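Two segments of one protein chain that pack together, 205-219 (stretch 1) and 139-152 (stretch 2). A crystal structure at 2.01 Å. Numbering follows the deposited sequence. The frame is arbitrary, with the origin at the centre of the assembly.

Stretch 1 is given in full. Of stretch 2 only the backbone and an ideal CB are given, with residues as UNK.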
# COMPACT_ATOMS: atom_id res chain seq x y z
N LYS A 205 12.24 -15.63 9.54
CA LYS A 205 12.41 -17.07 9.38
C LYS A 205 11.10 -17.74 9.02
O LYS A 205 11.08 -18.76 8.30
CB LYS A 205 13.01 -17.69 10.66
CG LYS A 205 14.48 -17.34 10.87
CD LYS A 205 15.07 -18.07 12.08
CE LYS A 205 14.76 -17.33 13.37
NZ LYS A 205 15.85 -17.50 14.36
N ARG A 206 9.98 -17.17 9.48
CA ARG A 206 8.67 -17.70 9.11
C ARG A 206 8.40 -17.46 7.64
O ARG A 206 7.82 -18.31 6.96
CB ARG A 206 7.58 -17.04 9.95
CG ARG A 206 7.48 -17.62 11.34
CD ARG A 206 6.53 -16.81 12.21
NE ARG A 206 6.60 -17.24 13.60
CZ ARG A 206 6.01 -18.33 14.07
NH1 ARG A 206 5.31 -19.12 13.25
NH2 ARG A 206 6.12 -18.64 15.36
N TYR A 207 8.76 -16.28 7.16
CA TYR A 207 8.66 -15.97 5.74
C TYR A 207 9.51 -16.93 4.93
O TYR A 207 9.06 -17.47 3.91
CB TYR A 207 9.11 -14.52 5.55
CG TYR A 207 8.97 -13.93 4.16
CD1 TYR A 207 9.88 -14.23 3.14
CD2 TYR A 207 7.96 -13.00 3.89
CE1 TYR A 207 9.75 -13.64 1.87
CE2 TYR A 207 7.83 -12.41 2.64
CZ TYR A 207 8.72 -12.72 1.64
OH TYR A 207 8.55 -12.10 0.40
N ASP A 208 10.76 -17.15 5.36
CA ASP A 208 11.66 -18.08 4.68
C ASP A 208 11.09 -19.50 4.68
O ASP A 208 11.27 -20.24 3.71
CB ASP A 208 13.03 -18.06 5.36
CG ASP A 208 14.16 -18.54 4.44
OD1 ASP A 208 14.04 -18.46 3.20
OD2 ASP A 208 15.19 -18.99 4.98
N THR A 209 10.39 -19.89 5.75
CA THR A 209 9.74 -21.20 5.77
C THR A 209 8.72 -21.30 4.64
O THR A 209 8.62 -22.32 3.95
CB THR A 209 9.08 -21.45 7.14
OG1 THR A 209 10.07 -21.75 8.13
CG2 THR A 209 8.08 -22.60 7.08
N LEU A 210 7.96 -20.23 4.41
CA LEU A 210 7.03 -20.21 3.28
C LEU A 210 7.77 -20.37 1.96
O LEU A 210 7.29 -21.06 1.05
CB LEU A 210 6.24 -18.89 3.29
CG LEU A 210 5.29 -18.66 4.47
CD1 LEU A 210 4.49 -17.38 4.22
CD2 LEU A 210 4.35 -19.83 4.67
N LEU A 211 8.94 -19.76 1.85
CA LEU A 211 9.77 -19.94 0.67
C LEU A 211 10.24 -21.39 0.56
O LEU A 211 10.12 -22.02 -0.50
CB LEU A 211 10.96 -18.97 0.71
CG LEU A 211 10.65 -17.46 0.55
CD1 LEU A 211 11.90 -16.59 0.82
CD2 LEU A 211 10.11 -17.16 -0.86
N LYS A 212 10.79 -21.93 1.66
CA LYS A 212 11.38 -23.27 1.68
C LYS A 212 10.37 -24.37 1.38
O LYS A 212 10.75 -25.46 0.95
CB LYS A 212 12.02 -23.55 3.05
CG LYS A 212 13.26 -22.73 3.32
CD LYS A 212 13.97 -23.18 4.58
CE LYS A 212 14.92 -22.11 5.08
NZ LYS A 212 15.40 -22.37 6.46
N LYS A 213 9.09 -24.12 1.65
CA LYS A 213 8.05 -25.10 1.40
C LYS A 213 7.34 -24.89 0.08
O LYS A 213 6.51 -25.72 -0.30
CB LYS A 213 7.03 -25.07 2.55
CG LYS A 213 7.50 -25.83 3.77
CD LYS A 213 6.57 -25.61 4.94
CE LYS A 213 7.10 -26.27 6.20
NZ LYS A 213 7.38 -27.72 5.98
N GLY A 214 7.65 -23.80 -0.63
CA GLY A 214 6.93 -23.50 -1.85
C GLY A 214 5.51 -23.02 -1.62
O GLY A 214 4.67 -23.19 -2.50
N TYR A 215 5.23 -22.46 -0.45
CA TYR A 215 3.91 -21.90 -0.18
C TYR A 215 3.77 -20.50 -0.76
O TYR A 215 2.69 -20.12 -1.24
CB TYR A 215 3.65 -21.89 1.32
CG TYR A 215 3.54 -23.27 1.94
CD1 TYR A 215 3.46 -24.39 1.14
CD2 TYR A 215 3.48 -23.43 3.32
CE1 TYR A 215 3.34 -25.65 1.68
CE2 TYR A 215 3.35 -24.69 3.87
CZ TYR A 215 3.28 -25.80 3.04
OH TYR A 215 3.16 -27.05 3.59
N LEU A 216 4.84 -19.71 -0.71
CA LEU A 216 4.95 -18.55 -1.57
C LEU A 216 5.32 -19.03 -2.96
O LEU A 216 6.23 -19.85 -3.11
CB LEU A 216 6.01 -17.60 -1.03
CG LEU A 216 5.52 -16.73 0.13
CD1 LEU A 216 6.68 -16.10 0.88
CD2 LEU A 216 4.57 -15.64 -0.42
N GLN A 217 4.60 -18.54 -3.97
CA GLN A 217 4.72 -19.04 -5.33
C GLN A 217 6.16 -19.11 -5.82
O GLN A 217 6.89 -18.11 -5.82
CB GLN A 217 3.91 -18.16 -6.26
CG GLN A 217 4.08 -18.48 -7.72
CD GLN A 217 2.89 -18.05 -8.52
OE1 GLN A 217 2.20 -17.08 -8.16
NE2 GLN A 217 2.62 -18.75 -9.61
N GLU A 218 6.58 -20.30 -6.25
CA GLU A 218 7.94 -20.49 -6.73
C GLU A 218 8.14 -19.82 -8.09
O GLU A 218 7.22 -19.68 -8.89
CB GLU A 218 8.25 -21.98 -6.85
CG GLU A 218 8.29 -22.70 -5.53
CD GLU A 218 8.39 -24.19 -5.72
OE1 GLU A 218 7.35 -24.88 -5.60
OE2 GLU A 218 9.51 -24.65 -6.02
N GLY A 219 9.39 -19.41 -8.34
CA GLY A 219 9.71 -18.68 -9.56
C GLY A 219 9.27 -17.23 -9.57
O GLY A 219 9.19 -16.63 -10.64
N UNK A 139 -4.57 -19.14 12.93
CA UNK A 139 -3.25 -19.14 13.55
C UNK A 139 -2.28 -19.83 12.60
O UNK A 139 -2.69 -20.40 11.59
CB UNK A 139 -3.27 -19.83 14.91
N UNK A 140 -0.99 -19.78 12.94
CA UNK A 140 0.05 -20.27 12.03
C UNK A 140 -0.17 -21.73 11.66
O UNK A 140 -0.10 -22.11 10.48
CB UNK A 140 1.43 -20.10 12.66
N UNK A 141 -0.44 -22.59 12.66
CA UNK A 141 -0.54 -24.01 12.35
C UNK A 141 -1.74 -24.31 11.47
O UNK A 141 -1.69 -25.26 10.68
CB UNK A 141 -0.62 -24.83 13.64
N UNK A 142 -2.81 -23.51 11.56
CA UNK A 142 -3.90 -23.62 10.59
C UNK A 142 -3.40 -23.27 9.19
O UNK A 142 -3.70 -23.98 8.22
CB UNK A 142 -5.07 -22.71 10.98
N UNK A 143 -2.65 -22.17 9.08
CA UNK A 143 -2.16 -21.73 7.77
C UNK A 143 -1.33 -22.82 7.09
O UNK A 143 -1.49 -23.07 5.89
CB UNK A 143 -1.33 -20.46 7.92
N UNK A 144 -0.45 -23.47 7.86
CA UNK A 144 0.39 -24.53 7.32
C UNK A 144 -0.45 -25.66 6.75
O UNK A 144 -0.16 -26.18 5.67
CB UNK A 144 1.33 -25.07 8.40
N UNK A 145 -1.52 -26.04 7.45
CA UNK A 145 -2.43 -27.08 6.97
C UNK A 145 -3.12 -26.65 5.67
O UNK A 145 -3.18 -27.42 4.70
CB UNK A 145 -3.48 -27.40 8.04
N UNK A 146 -3.64 -25.42 5.64
CA UNK A 146 -4.30 -24.90 4.44
C UNK A 146 -3.34 -24.91 3.26
O UNK A 146 -3.66 -25.40 2.17
CB UNK A 146 -4.83 -23.48 4.68
N UNK A 147 -2.12 -24.40 3.48
CA UNK A 147 -1.13 -24.30 2.42
C UNK A 147 -0.70 -25.68 1.92
O UNK A 147 -0.56 -25.89 0.70
CB UNK A 147 0.09 -23.52 2.91
N UNK A 148 -0.48 -26.62 2.85
CA UNK A 148 -0.11 -27.98 2.48
C UNK A 148 -1.20 -28.67 1.66
O UNK A 148 -0.91 -29.34 0.66
CB UNK A 148 0.19 -28.80 3.74
N UNK A 149 -2.46 -28.52 2.06
CA UNK A 149 -3.57 -29.09 1.30
C UNK A 149 -3.74 -28.40 -0.04
O UNK A 149 -3.98 -29.06 -1.06
CB UNK A 149 -4.87 -28.99 2.10
N UNK A 150 -3.62 -27.07 -0.07
CA UNK A 150 -3.72 -26.35 -1.34
C UNK A 150 -2.68 -26.87 -2.32
O UNK A 150 -3.00 -27.18 -3.47
CB UNK A 150 -3.54 -24.85 -1.13
N UNK A 151 -1.43 -26.97 -1.86
CA UNK A 151 -0.35 -27.43 -2.73
C UNK A 151 -0.57 -28.88 -3.15
O UNK A 151 -0.31 -29.24 -4.31
CB UNK A 151 1.00 -27.28 -2.03
N UNK A 152 -1.02 -29.72 -2.22
CA UNK A 152 -1.25 -31.12 -2.56
C UNK A 152 -2.25 -31.25 -3.70
O UNK A 152 -2.10 -32.12 -4.57
CB UNK A 152 -1.75 -31.89 -1.34

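Stretch 2 runs as a helix from 140 to 152, at 18° to helix 205-213 and in nearly the same direction, with the axes 12.2 Å apart at closest approach.

Position 139 lies out of reach of stretch 1 just before the helix, so many residues would suit it. It is Arg139, the N-cap.

At 140 the CA-to-CB bond points toward stretch 1, and the ideal CB is 4.0 Å from Arg206 NH1. An acid could answer the charge; a broad aromatic ring could also use the methyls of Thr209 and Leu210. The residue is Trp140. Arg206 NH1 lies over one face, 3.4 Å from Trp140 CD2, in a cation-pi contact, while Leu210 CD2 meets Trp140 CH2 at 4.0 Å.

Positions 141 and 142 point away or lie out of reach, and polar residues would be natural there; they are Glu141 and Asp142, whose OD2 accepts from Arg139 N (2.9 Å). Position 143 points sideways with nothing of stretch 1 near its CB. It is Leu143, whose end comes nearer without making contact.

Position 144 also points sideways, its ideal CB 5.0 Å from Tyr215 CE2. A long, flexible apolar chain could bend into the space between Thr209, Lys213 and Tyr215; leucine might reach part of it. Met144, m at all three chi angles, brings its CE to 3.4 Å from both Lys213 CD and Tyr215 CE2, with its sulfur at the edge of the tyrosine ring.

Position 145 points away and 146 is out of reach, so polar or apolar residues would serve. They are Asp145, which pairs with 149, and Val146.

At 147 the CB points toward stretch 1 and already sits 3.4 Å from Tyr215 CD2, so only a very small side chain fits comfortably. Ala147 lays its methyl over the ring face, 3.5 Å from CB to the Tyr215 ring centroid, a CH-pi contact.

Position 148 points sideways; a small residue, perhaps serine, would suit. It is Ala148, whose CB packs 3.4 Å from Tyr215 OH. A water bonded to Tyr215 OH (2.7 Å) also donates weakly to Met144 O (3.3 Å).

Positions 149, 150 and 152 point away or lie out of reach, so stretch 1 excludes little. They are Lys149, whose NZ bridges to Asp145 OD2 (3.2 Å), Ala150 and Ala152.

Position 151 points toward Tyr215, with the carbonyl of Gly214 and the carboxylate of Glu218 beyond. Lysine or arginine would suit. Lys151 passes the ring edge, and its NZ donates to Gly214 O (3.1 Å) and, weakly within a salt bridge, to Glu218 OE1 (3.4 Å).

Stretch 2, residues 139-152: RWEDLMDVAAKAKA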
# COMPACT_ATOMS: atom_id res chain seq x y z
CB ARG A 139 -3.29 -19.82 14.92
CG ARG A 139 -4.07 -19.03 15.96
CD ARG A 139 -3.72 -19.47 17.36
NE ARG A 139 -4.01 -20.89 17.55
CZ ARG A 139 -3.39 -21.68 18.42
NH1 ARG A 139 -2.44 -21.21 19.22
NH2 ARG A 139 -3.72 -22.95 18.49
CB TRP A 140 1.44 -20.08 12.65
CG TRP A 140 2.56 -20.51 11.74
CD1 TRP A 140 3.23 -21.71 11.75
CD2 TRP A 140 3.13 -19.75 10.67
NE1 TRP A 140 4.17 -21.74 10.76
CE2 TRP A 140 4.14 -20.54 10.09
CE3 TRP A 140 2.89 -18.47 10.16
CZ2 TRP A 140 4.91 -20.10 9.02
CZ3 TRP A 140 3.66 -18.03 9.09
CH2 TRP A 140 4.66 -18.84 8.54
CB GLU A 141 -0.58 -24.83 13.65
CG GLU A 141 0.76 -24.88 14.38
CD GLU A 141 1.91 -25.39 13.50
OE1 GLU A 141 1.73 -26.42 12.81
OE2 GLU A 141 3.00 -24.74 13.49
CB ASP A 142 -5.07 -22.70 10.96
CG ASP A 142 -5.55 -22.86 12.40
OD1 ASP A 142 -5.82 -24.00 12.81
OD2 ASP A 142 -5.69 -21.82 13.10
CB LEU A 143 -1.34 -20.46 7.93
CG LEU A 143 -0.82 -19.74 6.67
CD1 LEU A 143 -1.92 -19.58 5.63
CD2 LEU A 143 -0.22 -18.39 7.05
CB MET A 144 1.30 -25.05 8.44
CG MET A 144 2.37 -24.06 8.94
SD MET A 144 3.23 -23.11 7.68
CE MET A 144 4.33 -24.36 7.14
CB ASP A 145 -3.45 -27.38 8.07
CG ASP A 145 -4.44 -28.44 7.68
OD1 ASP A 145 -4.01 -29.59 7.41
OD2 ASP A 145 -5.65 -28.12 7.64
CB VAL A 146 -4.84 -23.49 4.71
CG1 VAL A 146 -5.23 -22.78 3.40
CG2 VAL A 146 -6.02 -23.55 5.66
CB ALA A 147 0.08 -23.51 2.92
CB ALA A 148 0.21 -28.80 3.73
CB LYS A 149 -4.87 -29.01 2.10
CG LYS A 149 -4.83 -29.81 3.41
CD LYS A 149 -6.20 -29.99 4.03
CE LYS A 149 -6.12 -30.97 5.20
NZ LYS A 149 -7.11 -30.64 6.26
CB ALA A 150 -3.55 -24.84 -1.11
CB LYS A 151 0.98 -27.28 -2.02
CG LYS A 151 2.18 -27.14 -2.94
CD LYS A 151 3.41 -26.78 -2.12
CE LYS A 151 4.65 -26.78 -2.97
NZ LYS A 151 4.49 -25.83 -4.12
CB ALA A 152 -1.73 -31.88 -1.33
O HOH W 1 2.79 -27.59 6.21
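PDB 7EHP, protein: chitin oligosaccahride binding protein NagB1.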